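Local coordinates for CAMK/CAMK2 protein kinase (Salpingoeca rosetta, PDB 5IG1), which probably phosphorylates serine and threonine residues of proteins with ATP, as the kinase domain of a calmodulin-regulated kinase of the CaMKII type, at residues F178-R191 with E221-C233. Numbering follows the deposited sequence.
Sequences FAGTPGYLSPEVIR and EDHQKLYAQIKNC
Tyr-227 reaches from helix 223-231 into segment 178-191, where it first meets Ile-190. Its CB lies 3.6 Å from CG2 of Ile-190, the methyl branch of a side chain whose other arm brings CD1 to 3.5 Å from Tyr-227 CD1. Further out, CE1 meets Leu-185 CD1 at 3.5 Å, while CB of Pro-182 comes to the ring edge, near its plane. At the tip, CZ and OH meet Phe-178 CZ, the OH at 3.7 Å; the phenylalanine points its edge at the tyrosine face in an offset edge-to-face pair, planes at 74°. With CG anti to the backbone N (chi1 179°), the Phe-178 ring is carried toward helix 223-231. With an alanine here instead of the tyrosine, Phe-178 would probably lose its aromatic partner and a gap would open between Ile-190, Leu-185 and Pro-182. Ile-230 packs by CG2 on Ile-190 CD1 (3.6 Å) and on Pro-187 CG (4.0 Å). At the helix start, Pro-182 CG lies over one face of the His-223 ring, a CH-pi contact. Glu-188, turned from this interface, forms a salt bridge with Arg-264. The arrangement is that of the protein kinase C-lobe, where the P+1 loop, together with the proline of the APE-type motif (Ser-Pro-Glu here), packs against helix G.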
# COMPACT_ATOMS: atom_id res chain seq x y z
N PHE A 178 10.62 4.15 -13.85
CA PHE A 178 11.04 3.10 -12.93
C PHE A 178 10.86 3.64 -11.51
O PHE A 178 11.65 4.45 -11.03
CB PHE A 178 12.48 2.69 -13.20
CG PHE A 178 12.99 1.62 -12.28
CD1 PHE A 178 12.84 0.28 -12.59
CD2 PHE A 178 13.63 1.96 -11.10
CE1 PHE A 178 13.31 -0.70 -11.74
CE2 PHE A 178 14.11 0.99 -10.25
CZ PHE A 178 13.95 -0.34 -10.57
N ALA A 179 9.80 3.17 -10.84
CA ALA A 179 9.49 3.60 -9.48
C ALA A 179 8.90 2.42 -8.72
O ALA A 179 8.46 1.43 -9.30
CB ALA A 179 8.52 4.78 -9.46
N GLY A 180 8.89 2.56 -7.40
CA GLY A 180 8.45 1.51 -6.50
C GLY A 180 9.60 0.99 -5.65
O GLY A 180 10.78 1.19 -5.95
N THR A 181 9.24 0.33 -4.55
CA THR A 181 10.28 -0.24 -3.71
C THR A 181 10.73 -1.59 -4.26
O THR A 181 9.91 -2.38 -4.75
CB THR A 181 9.78 -0.40 -2.28
OG1 THR A 181 8.45 -0.94 -2.30
CG2 THR A 181 9.77 0.94 -1.57
N PRO A 182 12.04 -1.88 -4.17
CA PRO A 182 12.60 -3.00 -4.96
C PRO A 182 11.96 -4.35 -4.71
O PRO A 182 11.70 -5.09 -5.66
CB PRO A 182 14.08 -2.98 -4.55
CG PRO A 182 14.34 -1.56 -4.18
CD PRO A 182 13.09 -1.11 -3.49
N GLY A 183 11.69 -4.69 -3.45
CA GLY A 183 11.10 -5.99 -3.14
C GLY A 183 9.75 -6.24 -3.80
O GLY A 183 9.41 -7.39 -4.06
N TYR A 184 8.99 -5.19 -4.08
CA TYR A 184 7.65 -5.35 -4.63
C TYR A 184 7.58 -4.96 -6.11
O TYR A 184 6.48 -4.96 -6.68
CB TYR A 184 6.64 -4.54 -3.81
CG TYR A 184 6.84 -4.76 -2.32
CD1 TYR A 184 7.78 -4.02 -1.62
CD2 TYR A 184 6.13 -5.74 -1.64
CE1 TYR A 184 7.99 -4.23 -0.28
CE2 TYR A 184 6.34 -5.96 -0.29
CZ TYR A 184 7.27 -5.20 0.38
OH TYR A 184 7.50 -5.40 1.72
N LEU A 185 8.71 -4.67 -6.73
CA LEU A 185 8.72 -4.27 -8.13
C LEU A 185 8.24 -5.40 -9.03
O LEU A 185 8.60 -6.57 -8.84
CB LEU A 185 10.12 -3.84 -8.55
CG LEU A 185 10.57 -2.47 -8.04
CD1 LEU A 185 12.01 -2.20 -8.41
CD2 LEU A 185 9.66 -1.41 -8.61
N SER A 186 7.42 -5.05 -10.00
CA SER A 186 6.97 -6.01 -11.00
C SER A 186 8.06 -6.24 -12.04
O SER A 186 8.88 -5.36 -12.28
CB SER A 186 5.70 -5.51 -11.68
OG SER A 186 5.73 -4.09 -11.75
N PRO A 187 8.09 -7.42 -12.65
CA PRO A 187 9.14 -7.67 -13.66
C PRO A 187 9.07 -6.68 -14.81
O PRO A 187 10.10 -6.25 -15.33
CB PRO A 187 8.85 -9.11 -14.11
CG PRO A 187 7.96 -9.69 -13.07
CD PRO A 187 7.15 -8.55 -12.56
N GLU A 188 7.86 -6.30 -15.22
CA GLU A 188 7.69 -5.37 -16.33
C GLU A 188 8.32 -4.01 -16.02
O GLU A 188 8.88 -3.36 -16.91
CB GLU A 188 6.21 -5.21 -16.65
CG GLU A 188 5.38 -4.82 -15.45
CD GLU A 188 4.23 -5.76 -15.21
OE1 GLU A 188 4.49 -6.92 -14.83
OE2 GLU A 188 3.07 -5.35 -15.42
N VAL A 189 8.22 -3.56 -14.77
CA VAL A 189 8.82 -2.28 -14.41
C VAL A 189 10.34 -2.41 -14.37
O VAL A 189 11.07 -1.50 -14.79
CB VAL A 189 8.24 -1.78 -13.08
CG1 VAL A 189 9.00 -0.55 -12.59
CG2 VAL A 189 6.76 -1.46 -13.24
N ILE A 190 10.85 -3.55 -13.89
CA ILE A 190 12.29 -3.75 -13.87
C ILE A 190 12.84 -3.77 -15.28
O ILE A 190 13.88 -3.16 -15.57
CB ILE A 190 12.64 -5.04 -13.09
CG1 ILE A 190 12.30 -4.86 -11.61
CG2 ILE A 190 14.10 -5.40 -13.26
CD1 ILE A 190 12.59 -6.07 -10.78
N ARG A 191 12.14 -4.44 -16.20
CA ARG A 191 12.49 -4.44 -17.61
C ARG A 191 12.29 -3.08 -18.27
O ARG A 191 12.70 -2.91 -19.42
CB ARG A 191 11.66 -5.50 -18.36
CG ARG A 191 11.89 -6.93 -17.86
CD ARG A 191 11.20 -7.97 -18.74
NE ARG A 191 9.75 -7.82 -18.77
CZ ARG A 191 9.03 -7.67 -19.88
NH1 ARG A 191 9.62 -7.67 -21.07
NH2 ARG A 191 7.71 -7.54 -19.81
N GLU A 221 20.00 -8.58 -0.85
CA GLU A 221 20.61 -7.29 -0.57
C GLU A 221 21.09 -6.62 -1.85
O GLU A 221 20.84 -5.42 -2.07
CB GLU A 221 21.77 -7.46 0.41
CG GLU A 221 21.35 -7.83 1.83
CD GLU A 221 21.07 -9.32 1.99
OE1 GLU A 221 21.33 -10.08 1.04
OE2 GLU A 221 20.58 -9.71 3.07
N ASP A 222 21.77 -7.37 -2.71
CA ASP A 222 22.18 -6.86 -4.01
C ASP A 222 20.94 -6.65 -4.87
O ASP A 222 20.26 -7.61 -5.25
CB ASP A 222 23.14 -7.84 -4.68
CG ASP A 222 23.82 -7.26 -5.90
OD1 ASP A 222 23.32 -6.25 -6.44
OD2 ASP A 222 24.86 -7.82 -6.32
N HIS A 223 20.63 -5.39 -5.18
CA HIS A 223 19.42 -5.10 -5.94
C HIS A 223 19.47 -5.64 -7.36
O HIS A 223 18.41 -5.82 -7.97
CB HIS A 223 19.15 -3.59 -5.96
CG HIS A 223 18.61 -3.06 -4.66
ND1 HIS A 223 18.36 -1.73 -4.45
CD2 HIS A 223 18.27 -3.70 -3.52
CE1 HIS A 223 17.89 -1.56 -3.23
NE2 HIS A 223 17.82 -2.74 -2.64
N GLN A 224 20.66 -5.91 -7.89
CA GLN A 224 20.73 -6.50 -9.22
C GLN A 224 20.35 -7.97 -9.19
O GLN A 224 19.60 -8.44 -10.07
CB GLN A 224 22.14 -6.31 -9.80
CG GLN A 224 22.52 -4.85 -10.01
CD GLN A 224 21.46 -4.07 -10.77
OE1 GLN A 224 20.89 -4.56 -11.75
NE2 GLN A 224 21.18 -2.84 -10.33
N LYS A 225 20.83 -8.72 -8.19
CA LYS A 225 20.37 -10.09 -8.03
C LYS A 225 18.89 -10.14 -7.63
O LYS A 225 18.19 -11.10 -7.98
CB LYS A 225 21.21 -10.83 -6.98
CG LYS A 225 22.71 -10.84 -7.23
CD LYS A 225 23.36 -12.04 -6.54
CE LYS A 225 24.79 -11.77 -6.10
NZ LYS A 225 24.86 -10.98 -4.83
N LEU A 226 18.41 -9.14 -6.90
CA LEU A 226 16.99 -9.09 -6.56
C LEU A 226 16.14 -8.87 -7.80
O LEU A 226 15.16 -9.60 -8.03
CB LEU A 226 16.73 -7.97 -5.54
CG LEU A 226 15.26 -7.75 -5.21
CD1 LEU A 226 14.69 -8.96 -4.47
CD2 LEU A 226 15.06 -6.48 -4.39
N TYR A 227 16.49 -7.88 -8.62
CA TYR A 227 15.77 -7.67 -9.87
C TYR A 227 15.87 -8.89 -10.77
O TYR A 227 14.91 -9.21 -11.48
CB TYR A 227 16.29 -6.42 -10.59
CG TYR A 227 16.16 -5.13 -9.81
CD1 TYR A 227 15.23 -5.00 -8.78
CD2 TYR A 227 16.96 -4.03 -10.10
CE1 TYR A 227 15.11 -3.83 -8.06
CE2 TYR A 227 16.84 -2.85 -9.38
CZ TYR A 227 15.92 -2.76 -8.36
OH TYR A 227 15.79 -1.59 -7.65
N ALA A 228 17.00 -9.59 -10.73
CA ALA A 228 17.12 -10.84 -11.48
C ALA A 228 16.12 -11.88 -10.98
O ALA A 228 15.43 -12.53 -11.78
CB ALA A 228 18.55 -11.37 -11.39
N GLN A 229 16.03 -12.05 -9.66
CA GLN A 229 15.06 -12.98 -9.09
C GLN A 229 13.64 -12.62 -9.50
O GLN A 229 12.82 -13.50 -9.77
CB GLN A 229 15.15 -13.00 -7.56
CG GLN A 229 16.45 -13.50 -6.96
CD GLN A 229 16.46 -13.38 -5.44
OE1 GLN A 229 17.50 -13.10 -4.83
NE2 GLN A 229 15.31 -13.59 -4.83
N ILE A 230 13.33 -11.32 -9.54
CA ILE A 230 11.98 -10.90 -9.88
C ILE A 230 11.69 -11.15 -11.36
O ILE A 230 10.62 -11.64 -11.72
CB ILE A 230 11.77 -9.42 -9.49
CG1 ILE A 230 11.88 -9.26 -7.97
CG2 ILE A 230 10.44 -8.92 -10.03
CD1 ILE A 230 11.66 -7.85 -7.48
N LYS A 231 12.65 -10.83 -12.23
CA LYS A 231 12.44 -11.02 -13.66
C LYS A 231 12.22 -12.48 -14.00
O LYS A 231 11.27 -12.84 -14.70
CB LYS A 231 13.63 -10.46 -14.45
CG LYS A 231 13.73 -8.94 -14.44
CD LYS A 231 14.77 -8.45 -15.44
CE LYS A 231 16.18 -8.83 -15.03
NZ LYS A 231 17.19 -8.30 -15.98
N ASN A 232 13.09 -13.36 -13.49
CA ASN A 232 12.97 -14.79 -13.73
C ASN A 232 11.95 -15.46 -12.83
O ASN A 232 11.78 -16.68 -12.91
CB ASN A 232 14.33 -15.46 -13.57
CG ASN A 232 15.36 -14.94 -14.54
OD1 ASN A 232 15.57 -15.52 -15.61
ND2 ASN A 232 16.02 -13.85 -14.18
N CYS A 233 11.27 -14.69 -11.97
CA CYS A 233 10.24 -15.22 -11.08
C CYS A 233 10.78 -16.35 -10.21
O CYS A 233 10.16 -17.41 -10.06
CB CYS A 233 9.02 -15.67 -11.88
SG CYS A 233 7.49 -15.68 -10.95